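Local coordinates for putative HMP/thiamine permease protein YkoE (PDB 5EDL), which binds thiamine as the substrate-binding S component of an energy-coupling factor (ECF) vitamin transporter and probably carries it across the membrane, at residues S67-A72 against I89-G94; A117-S122 against I149-G154; A124-D129 against I145-R150. One frame throughout, in Å; residues are numbered along the deposited sequence.

Overall arrangement
Three contacts join two pairs of membrane helices. Contact 1 (67-72 with 89-94) joins helix 63-77 to helix 85-103 and closes a short loop of 16 residues. It is complete before the other two begin. Contacts 2 and 3 both join helix 111-132 to helix 140-170. These helices run roughly antiparallel, so contact 3 (124-129 with 145-150) closes the shorter loop and contact 2 (117-122 with 149-154) the longer. Their second segments overlap at Ile-149 and Arg-150. Helix 85-103 packs against helix 111-132: Gln-93 O is probably hydrogen-bonded to Ser-121 OG at 2.8 Å, which ties contact 1 to contact 2. Contacts 1 and 3 both touch the bound thiamine.

Contact 1: S67-A72 against I89-G94; sequences SEIIAA and IGIVQG. With VIB (3-(4-amino-2-methyl-pyrimidin-5-ylmethyl)-5-(2-hydroxy-ethyl)-4-methyl-thiazol-3-ium), chain B.
The thiamine site of this S component is partly built where Glu-68 and Gln-93 meet between two membrane helices. Gln-93 holds the aminopyrimidine of VIB by a paired hydrogen bond. Its OE1 accepts from N4A of VIB at 2.8 Å. Its NE2 donates to N3A of VIB at 3.2 Å, and both bonds are fairly straight. The same NE2 also donates to Glu-68 OE2 at 3.0 Å, a more bent bond with an N-H...O angle of 133°. That oxygen lies close to the amide plane and is met nearly along its C-O axis. The carboxylate and amide planes are well turned from each other. Glu-68 also lines the pocket and backs the amide; with the two bonds to VIB it would help hold the amide's rotation. Its OE1 is hydrogen-bonded to Tyr-21.

The helices form an antiparallel pair, 161° between directions, with axes 8.1 Å apart at these segments. Gly-90 and Gly-94 face the other helix here, consistent with the short distance. Glu-68 CG is anti to its backbone N (chi1 -178°) and lies 3.2 Å from Gly-90 O. Ala-72 CB packs directly on Gly-90 CA at 3.9 Å, with no side chain between. Glu-68 CB rests near Gly-94 CA. At the border of the contact, Ile-69 CG1 touches Ile-91 CG1 as the two side chains cross obliquely. Ile-89 places CG2 against the pyrimidine, 3.7 Å from N3A of VIB. Its CD1 lies about equally near N4A and S1 of VIB. Ala-72 CB lies near CM2, the methyl group of the pyrimidine.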
loop_
_atom_site.group_PDB
_atom_site.type_symbol
_atom_site.label_atom_id
_atom_site.label_comp_id
_atom_site.label_asym_id
_atom_site.label_seq_id
_atom_site.Cartn_x
_atom_site.Cartn_y
_atom_site.Cartn_z
ATOM N N SER A 67 -7.325 -2.016 -5.404
ATOM C CA SER A 67 -7.448 -2.097 -3.952
ATOM C C SER A 67 -7.303 -0.707 -3.289
ATOM O O SER A 67 -8.047 -0.378 -2.378
ATOM C CB SER A 67 -6.413 -3.067 -3.387
ATOM O OG SER A 67 -5.097 -2.591 -3.610
ATOM N N GLU A 68 -6.344 0.098 -3.751
ATOM C CA GLU A 68 -6.108 1.424 -3.182
ATOM C C GLU A 68 -7.276 2.377 -3.495
ATOM O O GLU A 68 -7.653 3.200 -2.659
ATOM C CB GLU A 68 -4.778 1.995 -3.710
ATOM C CG GLU A 68 -4.353 3.383 -3.164
ATOM C CD GLU A 68 -3.848 3.366 -1.716
ATOM O OE1 GLU A 68 -3.873 2.301 -1.058
ATOM O OE2 GLU A 68 -3.443 4.436 -1.224
ATOM N N ILE A 69 -7.824 2.280 -4.703
ATOM C CA ILE A 69 -8.994 3.072 -5.066
ATOM C C ILE A 69 -10.163 2.766 -4.126
ATOM O O ILE A 69 -10.792 3.687 -3.580
ATOM C CB ILE A 69 -9.413 2.834 -6.528
ATOM C CG1 ILE A 69 -8.373 3.442 -7.474
ATOM C CG2 ILE A 69 -10.831 3.415 -6.809
ATOM C CD1 ILE A 69 -8.555 3.036 -8.910
ATOM N N ILE A 70 -10.445 1.484 -3.920
ATOM C CA ILE A 70 -11.538 1.094 -3.033
ATOM C C ILE A 70 -11.296 1.577 -1.592
ATOM O O ILE A 70 -12.209 2.103 -0.945
ATOM C CB ILE A 70 -11.746 -0.429 -3.034
ATOM C CG1 ILE A 70 -12.203 -0.903 -4.423
ATOM C CG2 ILE A 70 -12.757 -0.822 -1.976
ATOM C CD1 ILE A 70 -12.098 -2.426 -4.621
ATOM N N ALA A 71 -10.075 1.389 -1.096
ATOM C CA ALA A 71 -9.727 1.858 0.238
ATOM C C ALA A 71 -9.933 3.385 0.362
ATOM O O ALA A 71 -10.459 3.857 1.359
ATOM C CB ALA A 71 -8.269 1.478 0.586
ATOM N N ALA A 72 -9.506 4.141 -0.650
ATOM C CA ALA A 72 -9.658 5.602 -0.641
ATOM C C ALA A 72 -11.124 6.027 -0.702
ATOM O O ALA A 72 -11.540 6.984 -0.027
ATOM C CB ALA A 72 -8.890 6.229 -1.796
ATOM N N ILE A 89 -5.926 11.234 -4.685
ATOM C CA ILE A 89 -4.578 10.843 -4.283
ATOM C C ILE A 89 -4.511 9.322 -4.165
ATOM O O ILE A 89 -3.463 8.714 -4.399
ATOM C CB ILE A 89 -4.114 11.528 -2.961
ATOM C CG1 ILE A 89 -2.570 11.582 -2.928
ATOM C CG2 ILE A 89 -4.720 10.839 -1.736
ATOM C CD1 ILE A 89 -1.956 12.422 -1.806
ATOM N N GLY A 90 -5.643 8.701 -3.847
ATOM C CA GLY A 90 -5.717 7.246 -3.816
ATOM C C GLY A 90 -5.455 6.646 -5.191
ATOM O O GLY A 90 -4.656 5.721 -5.333
ATOM N N ILE A 91 -6.126 7.182 -6.207
ATOM C CA ILE A 91 -5.904 6.758 -7.585
ATOM C C ILE A 91 -4.425 6.953 -7.947
ATOM O O ILE A 91 -3.783 6.037 -8.453
ATOM C CB ILE A 91 -6.801 7.533 -8.578
ATOM C CG1 ILE A 91 -8.285 7.161 -8.375
ATOM C CG2 ILE A 91 -6.352 7.291 -10.026
ATOM C CD1 ILE A 91 -9.258 8.122 -9.060
ATOM N N VAL A 92 -3.879 8.130 -7.645
ATOM C CA VAL A 92 -2.478 8.423 -7.964
ATOM C C VAL A 92 -1.522 7.436 -7.270
ATOM O O VAL A 92 -0.623 6.889 -7.891
ATOM C CB VAL A 92 -2.113 9.887 -7.575
ATOM C CG1 VAL A 92 -0.608 10.113 -7.626
ATOM C CG2 VAL A 92 -2.833 10.875 -8.488
ATOM N N GLN A 93 -1.735 7.203 -5.982
ATOM C CA GLN A 93 -0.913 6.260 -5.235
ATOM C C GLN A 93 -1.035 4.839 -5.795
ATOM O O GLN A 93 -0.030 4.157 -5.913
ATOM C CB GLN A 93 -1.275 6.307 -3.743
ATOM C CG GLN A 93 -0.802 7.633 -3.119
ATOM C CD GLN A 93 -1.478 8.021 -1.807
ATOM O OE1 GLN A 93 -1.168 9.076 -1.240
ATOM N NE2 GLN A 93 -2.401 7.202 -1.337
ATOM N N GLY A 94 -2.243 4.427 -6.167
ATOM C CA GLY A 94 -2.463 3.107 -6.745
ATOM C C GLY A 94 -1.733 2.915 -8.075
ATOM O O GLY A 94 -1.200 1.836 -8.347
HETATM C CM2 VIB B . -5.832 6.938 0.776
HETATM N N4A VIB B . -2.042 10.002 1.224
HETATM C CM4 VIB B . -1.225 13.379 4.582
HETATM O O1 VIB B . 0.418 14.914 1.439
HETATM C C7 VIB B . -0.564 15.922 1.297
HETATM C C6 VIB B . -1.426 15.915 2.536
HETATM C C2 VIB B . -3.948 12.945 1.833
HETATM S S1 VIB B . -3.392 14.354 1.438
HETATM C C5 VIB B . -2.284 14.664 2.477
HETATM C C4 VIB B . -2.167 13.548 3.384
HETATM N N3 VIB B . -3.227 12.465 2.978
HETATM C C7A VIB B . -3.379 11.228 3.737
HETATM C C4A VIB B . -3.321 9.522 1.700
HETATM N N3A VIB B . -3.951 8.526 1.072
HETATM C C2A VIB B . -5.153 8.089 1.538
HETATM N N1A VIB B . -5.707 8.658 2.656
HETATM C C6A VIB B . -5.079 9.670 3.308
HETATM C C5A VIB B . -3.870 10.094 2.818
#

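Contact 2: A117-S122 against I149-G154; sequences AGMGSS and IRLISG
Ser-122 points at the opposing helix and binds its backbone. OG is anti to its own carbonyl carbon (chi1 -65°) and donates to Arg-150 O at 2.8 Å. It reaches this oxygen from above the carbonyl plane, 55° out of it. The helical N-H of Gly-154 meets the same oxygen from the opposite face, so two donors grip it. Ser-122 OG also packs 3.6 Å from Gly-154 CA, which carries no side chain. One turn away, Gly-118 CA sits 3.5 Å from Gly-154 O in a CA-H...O contact. Gly-118 CA and Gly-154 CA are 4.4 Å apart, and the segment axes 7.7 Å, close packing of small residues between membrane helices. Beside it, Met-119 and Leu-151 cross at about a right angle. Leu-151 CD2 touches Met-119 CB at 3.8 Å, while Met-119 CG rests on Leu-151 O. The Arg-150 chain passes Ser-122 with CG near OG and CD near O. Its guanidinium goes on to the thiamine pocket, and its NE forms a salt bridge with Glu-41. Helix 111-132 is in turn covered by helix 85-103, through Ala-117 on Val-100 and Phe-101 and Ser-121 on Ala-97.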
loop_
_atom_site.group_PDB
_atom_site.type_symbol
_atom_site.label_atom_id
_atom_site.label_comp_id
_atom_site.label_asym_id
_atom_site.label_seq_id
_atom_site.Cartn_x
_atom_site.Cartn_y
_atom_site.Cartn_z
ATOM N N ALA A 117 7.510 -0.756 -4.933
ATOM C CA ALA A 117 6.109 -0.456 -5.182
ATOM C C ALA A 117 5.628 0.626 -4.200
ATOM O O ALA A 117 4.986 1.597 -4.604
ATOM C CB ALA A 117 5.269 -1.732 -5.060
ATOM N N GLY A 118 5.953 0.444 -2.918
ATOM C CA GLY A 118 5.727 1.460 -1.903
ATOM C C GLY A 118 6.317 2.805 -2.312
ATOM O O GLY A 118 5.640 3.836 -2.234
ATOM N N MET A 119 7.570 2.789 -2.767
ATOM C CA MET A 119 8.255 4.010 -3.202
ATOM C C MET A 119 7.615 4.634 -4.444
ATOM O O MET A 119 7.655 5.857 -4.621
ATOM C CB MET A 119 9.731 3.712 -3.467
ATOM C CG MET A 119 10.501 3.388 -2.187
ATOM S SD MET A 119 12.129 2.638 -2.439
ATOM C CE MET A 119 12.907 3.901 -3.438
ATOM N N GLY A 120 7.032 3.796 -5.299
ATOM C CA GLY A 120 6.294 4.282 -6.453
ATOM C C GLY A 120 5.122 5.140 -5.999
ATOM O O GLY A 120 4.856 6.204 -6.562
ATOM N N SER A 121 4.426 4.686 -4.964
ATOM C CA SER A 121 3.325 5.465 -4.414
ATOM C C SER A 121 3.858 6.755 -3.780
ATOM O O SER A 121 3.234 7.796 -3.891
ATOM C CB SER A 121 2.531 4.660 -3.379
ATOM O OG SER A 121 1.853 3.571 -3.984
ATOM N N SER A 122 5.003 6.656 -3.111
ATOM C CA SER A 122 5.649 7.815 -2.512
ATOM C C SER A 122 5.896 8.898 -3.571
ATOM O O SER A 122 5.548 10.057 -3.379
ATOM C CB SER A 122 6.967 7.421 -1.848
ATOM O OG SER A 122 6.753 6.549 -0.757
ATOM N N ILE A 149 12.186 11.070 3.314
ATOM C CA ILE A 149 11.409 10.459 4.388
ATOM C C ILE A 149 10.215 9.679 3.827
ATOM O O ILE A 149 9.949 8.555 4.249
ATOM C CB ILE A 149 10.891 11.500 5.401
ATOM C CG1 ILE A 149 12.065 12.253 6.047
ATOM C CG2 ILE A 149 10.034 10.814 6.461
ATOM C CD1 ILE A 149 11.642 13.427 6.954
ATOM N N ARG A 150 9.498 10.263 2.873
ATOM C CA ARG A 150 8.342 9.564 2.321
ATOM C C ARG A 150 8.765 8.308 1.547
ATOM O O ARG A 150 8.052 7.303 1.562
ATOM C CB ARG A 150 7.503 10.464 1.413
ATOM C CG ARG A 150 6.104 9.866 1.128
ATOM C CD ARG A 150 5.245 10.749 0.208
ATOM N NE ARG A 150 4.962 12.062 0.800
ATOM C CZ ARG A 150 4.132 12.958 0.275
ATOM N NH1 ARG A 150 3.490 12.695 -0.858
ATOM N NH2 ARG A 150 3.943 14.124 0.888
ATOM N N LEU A 151 9.909 8.367 0.871
ATOM C CA LEU A 151 10.410 7.193 0.159
ATOM C C LEU A 151 10.732 6.060 1.144
ATOM O O LEU A 151 10.372 4.903 0.922
ATOM C CB LEU A 151 11.639 7.553 -0.674
ATOM C CG LEU A 151 11.374 8.316 -1.981
ATOM C CD1 LEU A 151 12.646 8.944 -2.518
ATOM C CD2 LEU A 151 10.760 7.390 -3.021
ATOM N N ILE A 152 11.389 6.399 2.247
ATOM C CA ILE A 152 11.728 5.392 3.245
ATOM C C ILE A 152 10.472 4.800 3.883
ATOM O O ILE A 152 10.373 3.582 4.089
ATOM C CB ILE A 152 12.643 5.977 4.331
ATOM C CG1 ILE A 152 13.983 6.389 3.706
ATOM C CG2 ILE A 152 12.850 4.967 5.452
ATOM C CD1 ILE A 152 14.877 7.124 4.630
ATOM N N SER A 153 9.516 5.672 4.182
ATOM C CA SER A 153 8.263 5.269 4.807
ATOM C C SER A 153 7.449 4.369 3.868
ATOM O O SER A 153 6.832 3.403 4.309
ATOM C CB SER A 153 7.433 6.505 5.216
ATOM O OG SER A 153 6.183 6.124 5.779
ATOM N N GLY A 154 7.450 4.698 2.578
ATOM C CA GLY A 154 6.826 3.849 1.580
ATOM C C GLY A 154 7.496 2.474 1.529
ATOM O O GLY A 154 6.827 1.449 1.468
#

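Contact 3: A124-D129 against I145-R150; sequences ASFIYD and IMLVIR. With VIB (3-(4-amino-2-methyl-pyrimidin-5-ylmethyl)-5-(2-hydroxy-ethyl)-4-methyl-thiazol-3-ium), chain B; MPG ([(Z)-octadec-9-enyl] (2R)-2,3-bis(oxidanyl)propanoate), chain D.
Asp-129 and Arg-150 form a salt bridge within the thiamine pocket. NH1 and NH2 of Arg-150 both donate end-on to one oxygen, Asp-129 OD2, with NH2 at 2.8 Å. OD2 lies near the guanidinium plane, but the carboxylate is turned 81° from it. OD2 also accepts the hydroxyl O1 of VIB at 2.7 Å. Three donors thus share this oxygen, and the arginine charge probably steadies it. Asp-129 OD1 turns to Ser-133. Arg-150 NH1 also bonds to Ser-125 OG at 3.0 Å. That hydroxyl lies between its own backbone N and carbonyl carbon (chi1 60°) and is also hydrogen-bonded to Ser-121 O.

Phe-126 lies between the helices, whose segment axes are 10.9 Å apart. Its CD1 sits over the centre of the guanidinium, 3.6 Å from Arg-150 CZ, with the planes inclined at 61°. Leu-147 covers one face of the ring: its CB makes a CH-pi contact 4.0 Å from the centroid. Met-146 CB meets the ring edge, 4.0 Å from Phe-126 CE1. Tyr-135 packs edge-to-face with the same ring. Elsewhere on helix 111-132, Ala-124 and Ile-127 touch the lipid chain of MPG, while Ala-124 and Tyr-128 pack against helix 85-103.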
loop_
_atom_site.group_PDB
_atom_site.type_symbol
_atom_site.label_atom_id
_atom_site.label_comp_id
_atom_site.label_asym_id
_atom_site.label_seq_id
_atom_site.Cartn_x
_atom_site.Cartn_y
_atom_site.Cartn_z
ATOM N N ALA A 124 4.552 9.175 -6.692
ATOM C CA ALA A 124 3.312 9.626 -7.324
ATOM C C ALA A 124 2.539 10.612 -6.428
ATOM O O ALA A 124 2.011 11.615 -6.908
ATOM C CB ALA A 124 2.431 8.437 -7.674
ATOM N N SER A 125 2.465 10.307 -5.135
ATOM C CA SER A 125 1.758 11.176 -4.215
ATOM C C SER A 125 2.531 12.476 -4.053
ATOM O O SER A 125 1.933 13.511 -3.842
ATOM C CB SER A 125 1.529 10.503 -2.851
ATOM O OG SER A 125 2.750 10.150 -2.232
ATOM N N PHE A 126 3.856 12.430 -4.161
ATOM C CA PHE A 126 4.635 13.665 -4.021
ATOM C C PHE A 126 4.354 14.592 -5.215
ATOM O O PHE A 126 4.189 15.800 -5.059
ATOM C CB PHE A 126 6.131 13.362 -3.889
ATOM C CG PHE A 126 6.873 14.355 -3.043
ATOM C CD1 PHE A 126 6.942 14.200 -1.664
ATOM C CD2 PHE A 126 7.481 15.457 -3.618
ATOM C CE1 PHE A 126 7.618 15.111 -0.883
ATOM C CE2 PHE A 126 8.161 16.384 -2.831
ATOM C CZ PHE A 126 8.232 16.208 -1.464
ATOM N N ILE A 127 4.262 14.007 -6.405
ATOM C CA ILE A 127 3.871 14.769 -7.583
ATOM C C ILE A 127 2.508 15.419 -7.370
ATOM O O ILE A 127 2.346 16.624 -7.611
ATOM C CB ILE A 127 3.815 13.878 -8.834
ATOM C CG1 ILE A 127 5.225 13.395 -9.191
ATOM C CG2 ILE A 127 3.149 14.636 -9.980
ATOM C CD1 ILE A 127 5.261 12.397 -10.341
ATOM N N TYR A 128 1.544 14.620 -6.906
ATOM C CA TYR A 128 0.206 15.112 -6.600
ATOM C C TYR A 128 0.262 16.327 -5.657
ATOM O O TYR A 128 -0.392 17.343 -5.898
ATOM C CB TYR A 128 -0.647 14.001 -5.974
ATOM C CG TYR A 128 -1.980 14.468 -5.422
ATOM C CD1 TYR A 128 -2.091 14.933 -4.114
ATOM C CD2 TYR A 128 -3.122 14.447 -6.202
ATOM C CE1 TYR A 128 -3.314 15.368 -3.600
ATOM C CE2 TYR A 128 -4.352 14.873 -5.698
ATOM C CZ TYR A 128 -4.438 15.333 -4.393
ATOM O OH TYR A 128 -5.648 15.762 -3.887
ATOM N N ASP A 129 1.056 16.213 -4.595
ATOM C CA ASP A 129 1.137 17.278 -3.599
ATOM C C ASP A 129 1.728 18.582 -4.139
ATOM O O ASP A 129 1.345 19.671 -3.704
ATOM C CB ASP A 129 1.950 16.804 -2.395
ATOM C CG ASP A 129 1.190 15.797 -1.543
ATOM O OD1 ASP A 129 -0.067 15.781 -1.589
ATOM O OD2 ASP A 129 1.857 15.036 -0.822
ATOM N N ILE A 145 14.082 16.721 1.794
ATOM C CA ILE A 145 14.019 15.971 3.038
ATOM C C ILE A 145 12.686 15.214 3.152
ATOM O O ILE A 145 12.658 14.042 3.538
ATOM C CB ILE A 145 14.218 16.890 4.255
ATOM C CG1 ILE A 145 15.659 17.412 4.280
ATOM C CG2 ILE A 145 13.931 16.133 5.532
ATOM C CD1 ILE A 145 15.897 18.545 5.261
ATOM N N MET A 146 11.588 15.865 2.782
ATOM C CA MET A 146 10.277 15.222 2.879
ATOM C C MET A 146 10.150 14.040 1.904
ATOM O O MET A 146 9.614 13.000 2.268
ATOM C CB MET A 146 9.146 16.226 2.637
ATOM C CG MET A 146 8.921 17.197 3.824
ATOM S SD MET A 146 7.313 18.051 3.790
ATOM C CE MET A 146 7.538 19.042 2.318
ATOM N N LEU A 147 10.638 14.209 0.676
ATOM C CA LEU A 147 10.608 13.122 -0.299
ATOM C C LEU A 147 11.408 11.911 0.182
ATOM O O LEU A 147 10.960 10.770 0.049
ATOM C CB LEU A 147 11.152 13.574 -1.651
ATOM C CG LEU A 147 11.161 12.495 -2.739
ATOM C CD1 LEU A 147 9.779 11.892 -2.944
ATOM C CD2 LEU A 147 11.718 13.070 -4.056
ATOM N N VAL A 148 12.595 12.167 0.720
ATOM C CA VAL A 148 13.433 11.091 1.218
ATOM C C VAL A 148 12.724 10.330 2.344
ATOM O O VAL A 148 12.668 9.094 2.330
ATOM C CB VAL A 148 14.792 11.614 1.707
ATOM C CG1 VAL A 148 15.491 10.562 2.532
ATOM C CG2 VAL A 148 15.657 12.028 0.513
ATOM N N ILE A 149 12.186 11.070 3.314
ATOM C CA ILE A 149 11.409 10.459 4.388
ATOM C C ILE A 149 10.215 9.679 3.827
ATOM O O ILE A 149 9.949 8.555 4.249
ATOM C CB ILE A 149 10.891 11.500 5.401
ATOM C CG1 ILE A 149 12.065 12.253 6.047
ATOM C CG2 ILE A 149 10.034 10.814 6.461
ATOM C CD1 ILE A 149 11.642 13.427 6.954
ATOM N N ARG A 150 9.498 10.263 2.873
ATOM C CA ARG A 150 8.342 9.564 2.321
ATOM C C ARG A 150 8.765 8.308 1.547
ATOM O O ARG A 150 8.052 7.303 1.562
ATOM C CB ARG A 150 7.503 10.464 1.413
ATOM C CG ARG A 150 6.104 9.866 1.128
ATOM C CD ARG A 150 5.245 10.749 0.208
ATOM N NE ARG A 150 4.962 12.062 0.800
ATOM C CZ ARG A 150 4.132 12.958 0.275
ATOM N NH1 ARG A 150 3.490 12.695 -0.858
ATOM N NH2 ARG A 150 3.943 14.124 0.888
HETATM C CM2 VIB B . -5.832 6.938 0.776
HETATM N N4A VIB B . -2.042 10.002 1.224
HETATM C CM4 VIB B . -1.225 13.379 4.582
HETATM O O1 VIB B . 0.418 14.914 1.439
HETATM C C7 VIB B . -0.564 15.922 1.297
HETATM C C6 VIB B . -1.426 15.915 2.536
HETATM C C2 VIB B . -3.948 12.945 1.833
HETATM S S1 VIB B . -3.392 14.354 1.438
HETATM C C5 VIB B . -2.284 14.664 2.477
HETATM C C4 VIB B . -2.167 13.548 3.384
HETATM N N3 VIB B . -3.227 12.465 2.978
HETATM C C7A VIB B . -3.379 11.228 3.737
HETATM C C4A VIB B . -3.321 9.522 1.700
HETATM N N3A VIB B . -3.951 8.526 1.072
HETATM C C2A VIB B . -5.153 8.089 1.538
HETATM N N1A VIB B . -5.707 8.658 2.656
HETATM C C6A VIB B . -5.079 9.670 3.308
HETATM C C5A VIB B . -3.870 10.094 2.818
HETATM C C2 MPG D . -2.377 14.988 -10.869
HETATM C C3 MPG D . -1.093 14.346 -10.382
HETATM C C4 MPG D . -0.611 13.348 -11.412
HETATM C C5 MPG D . 0.524 12.493 -10.881
HETATM C C6 MPG D . 0.786 11.386 -11.883
HETATM C C7 MPG D . 2.088 10.666 -11.580
HETATM C C8 MPG D . 1.820 9.319 -10.935
HETATM C C9 MPG D . 1.920 8.195 -11.946
HETATM C C10 MPG D . 2.985 7.363 -11.941
HETATM C C11 MPG D . 4.098 7.534 -10.925
HETATM C C12 MPG D . 5.441 7.245 -11.566
HETATM C C13 MPG D . 6.363 6.600 -10.555
HETATM O O1 MPG D . -4.307 15.885 -9.761
HETATM C C1 MPG D . -2.898 15.954 -9.832
HETATM C CXD MPG D . -6.301 17.276 -9.001
HETATM O O2 MPG D . -7.275 16.592 -9.753
HETATM C C21 MPG D . -6.686 18.738 -8.908
HETATM O O3 MPG D . -7.760 18.896 -8.005
HETATM O O4 MPG D . -4.384 18.127 -10.101
HETATM C CX3 MPG D . -4.941 17.140 -9.662
#